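Local coordinates for protein PilX (Neisseria meningitidis, PDB 2OPE) that is a minor type IV pilin that probably modulates pilus-linked adhesion and bacterial aggregation, at residues K6-Q11 against P53-K58. Sequence-based numbering, arbitrary orientation.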
loop_
_atom_site.group_PDB
_atom_site.type_symbol
_atom_site.label_atom_id
_atom_site.label_comp_id
_atom_site.label_asym_id
_atom_site.label_seq_id
_atom_site.Cartn_x
_atom_site.Cartn_y
_atom_site.Cartn_z
ATOM N N LYS A 6 -4.667 9.103 13.768
ATOM C CA LYS A 6 -4.155 7.767 14.118
ATOM C C LYS A 6 -5.156 6.681 13.847
ATOM O O LYS A 6 -4.787 5.641 13.347
ATOM C CB LYS A 6 -3.755 7.667 15.595
ATOM C CG LYS A 6 -2.440 8.299 15.934
ATOM C CD LYS A 6 -2.107 8.166 17.412
ATOM C CE LYS A 6 -0.764 8.895 17.724
ATOM N NZ LYS A 6 -0.514 9.142 19.200
ATOM N N GLY A 7 -6.408 6.911 14.208
ATOM C CA GLY A 7 -7.487 6.009 13.860
ATOM C C GLY A 7 -7.587 5.888 12.334
ATOM O O GLY A 7 -7.775 4.795 11.809
ATOM N N TYR A 8 -7.452 7.003 11.610
ATOM C CA TYR A 8 -7.536 6.957 10.143
ATOM C C TYR A 8 -6.392 6.128 9.513
ATOM O O TYR A 8 -6.598 5.390 8.555
ATOM C CB TYR A 8 -7.606 8.361 9.542
ATOM C CG TYR A 8 -8.956 9.048 9.717
ATOM C CD1 TYR A 8 -10.118 8.471 9.249
ATOM C CD2 TYR A 8 -9.057 10.293 10.329
ATOM C CE1 TYR A 8 -11.356 9.091 9.400
ATOM C CE2 TYR A 8 -10.288 10.922 10.496
ATOM C CZ TYR A 8 -11.439 10.313 10.019
ATOM O OH TYR A 8 -12.685 10.939 10.162
ATOM N N GLN A 9 -5.196 6.247 10.076
ATOM C CA GLN A 9 -4.064 5.467 9.645
ATOM C C GLN A 9 -4.264 3.957 9.928
ATOM O O GLN A 9 -3.750 3.081 9.177
ATOM C CB GLN A 9 -2.817 5.963 10.362
ATOM C CG GLN A 9 -1.543 5.294 9.874
ATOM C CD GLN A 9 -0.426 5.331 10.896
ATOM O OE1 GLN A 9 -0.652 5.134 12.092
ATOM N NE2 GLN A 9 0.797 5.556 10.419
ATOM N N SER A 10 -4.978 3.649 11.020
ATOM C CA SER A 10 -5.333 2.260 11.296
ATOM C C SER A 10 -6.291 1.723 10.243
ATOM O O SER A 10 -6.053 0.667 9.661
ATOM C CB SER A 10 -5.908 2.079 12.698
ATOM O OG SER A 10 -4.933 2.371 13.695
ATOM N N GLN A 11 -7.374 2.436 9.971
ATOM C CA GLN A 11 -8.310 1.921 8.974
ATOM C C GLN A 11 -7.630 1.764 7.622
ATOM O O GLN A 11 -7.902 0.817 6.913
ATOM C CB GLN A 11 -9.556 2.806 8.861
ATOM C CG GLN A 11 -10.196 3.102 10.211
ATOM C CD GLN A 11 -11.472 3.909 10.085
ATOM O OE1 GLN A 11 -12.237 3.748 9.117
ATOM N NE2 GLN A 11 -11.713 4.774 11.051
ATOM N N PRO A 53 -15.508 4.900 2.179
ATOM C CA PRO A 53 -15.459 6.312 1.732
ATOM C C PRO A 53 -14.828 7.300 2.729
ATOM O O PRO A 53 -14.133 8.235 2.309
ATOM C CB PRO A 53 -16.924 6.664 1.385
ATOM C CG PRO A 53 -17.766 5.555 1.978
ATOM C CD PRO A 53 -16.870 4.343 2.217
ATOM N N LYS A 54 -15.036 7.095 4.028
ATOM C CA LYS A 54 -14.217 7.793 5.026
ATOM C C LYS A 54 -12.717 7.765 4.659
ATOM O O LYS A 54 -12.053 8.786 4.683
ATOM C CB LYS A 54 -14.471 7.239 6.442
ATOM C CG LYS A 54 -15.862 7.643 7.037
ATOM C CD LYS A 54 -16.214 6.981 8.407
ATOM C CE LYS A 54 -15.636 7.734 9.663
ATOM N NZ LYS A 54 -16.614 8.561 10.550
ATOM N N ILE A 55 -12.187 6.615 4.264
ATOM C CA ILE A 55 -10.762 6.506 3.993
ATOM C C ILE A 55 -10.371 7.044 2.604
ATOM O O ILE A 55 -9.355 7.737 2.450
ATOM C CB ILE A 55 -10.278 5.011 4.216
ATOM C CG1 ILE A 55 -10.757 4.509 5.578
ATOM C CG2 ILE A 55 -8.759 4.866 4.097
ATOM C CD1 ILE A 55 -10.448 5.490 6.728
ATOM N N ALA A 56 -11.170 6.716 1.595
ATOM C CA ALA A 56 -10.908 7.125 0.210
ATOM C C ALA A 56 -10.845 8.633 0.020
ATOM O O ALA A 56 -10.153 9.122 -0.864
ATOM C CB ALA A 56 -11.961 6.518 -0.753
ATOM N N GLU A 57 -11.597 9.360 0.823
ATOM C CA GLU A 57 -11.565 10.807 0.819
ATOM C C GLU A 57 -10.186 11.351 1.179
ATOM O O GLU A 57 -9.802 12.446 0.746
ATOM C CB GLU A 57 -12.509 11.302 1.898
ATOM C CG GLU A 57 -13.811 11.809 1.414
ATOM C CD GLU A 57 -14.680 12.251 2.567
ATOM O OE1 GLU A 57 -15.850 12.628 2.314
ATOM O OE2 GLU A 57 -14.191 12.200 3.725
ATOM N N LYS A 58 -9.465 10.603 2.010
ATOM C CA LYS A 58 -8.268 11.133 2.653
ATOM C C LYS A 58 -6.940 10.586 2.149
ATOM O O LYS A 58 -5.918 11.257 2.296
ATOM C CB LYS A 58 -8.350 10.893 4.156
ATOM C CG LYS A 58 -9.559 11.499 4.782
ATOM C CD LYS A 58 -9.836 10.984 6.186
ATOM C CE LYS A 58 -11.142 11.588 6.687
ATOM N NZ LYS A 58 -11.120 13.113 6.726
#
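Y8, near the start of the long helix 5-28, reaches across to K58 and I55 of the segment 53-58, which leads into the edge strand 59-65. From CB, its CG stands beside the backbone N, anti to the carbonyl carbon (chi1 -74°). CG and CD1 lie near K58 CD, and CD1 also touches I55 CD1 at 3.9 Å, a methyl near the ring plane. CE1 and CZ sit under K58 CE in a CH-pi contact: this methylene is 3.6 Å from Y8 CZ and 3.8 Å from the Y8 ring centroid. At the tip, OH has K58 CE at 3.9 Å and, more loosely, K54 CE at the edge. K58 bends at chi4 (-59°), and NZ ends 4.7 Å from the Y8 centroid, an off-centre cation-pi contact. The flat ring suits its place, offering a face to lysine and an edge to isoleucine; lysine lays apolar CE on that face while NZ stays off-centre over it. One turn on, Q11 packs its aliphatic CB 3.5 Å from I55 CD1, a methyl shared by both helix residues. At the surface, dispersion and probably a weak cation-pi attraction thus tie the long pilin helix to the connection entering the antiparallel sheet, without directional polar bonds.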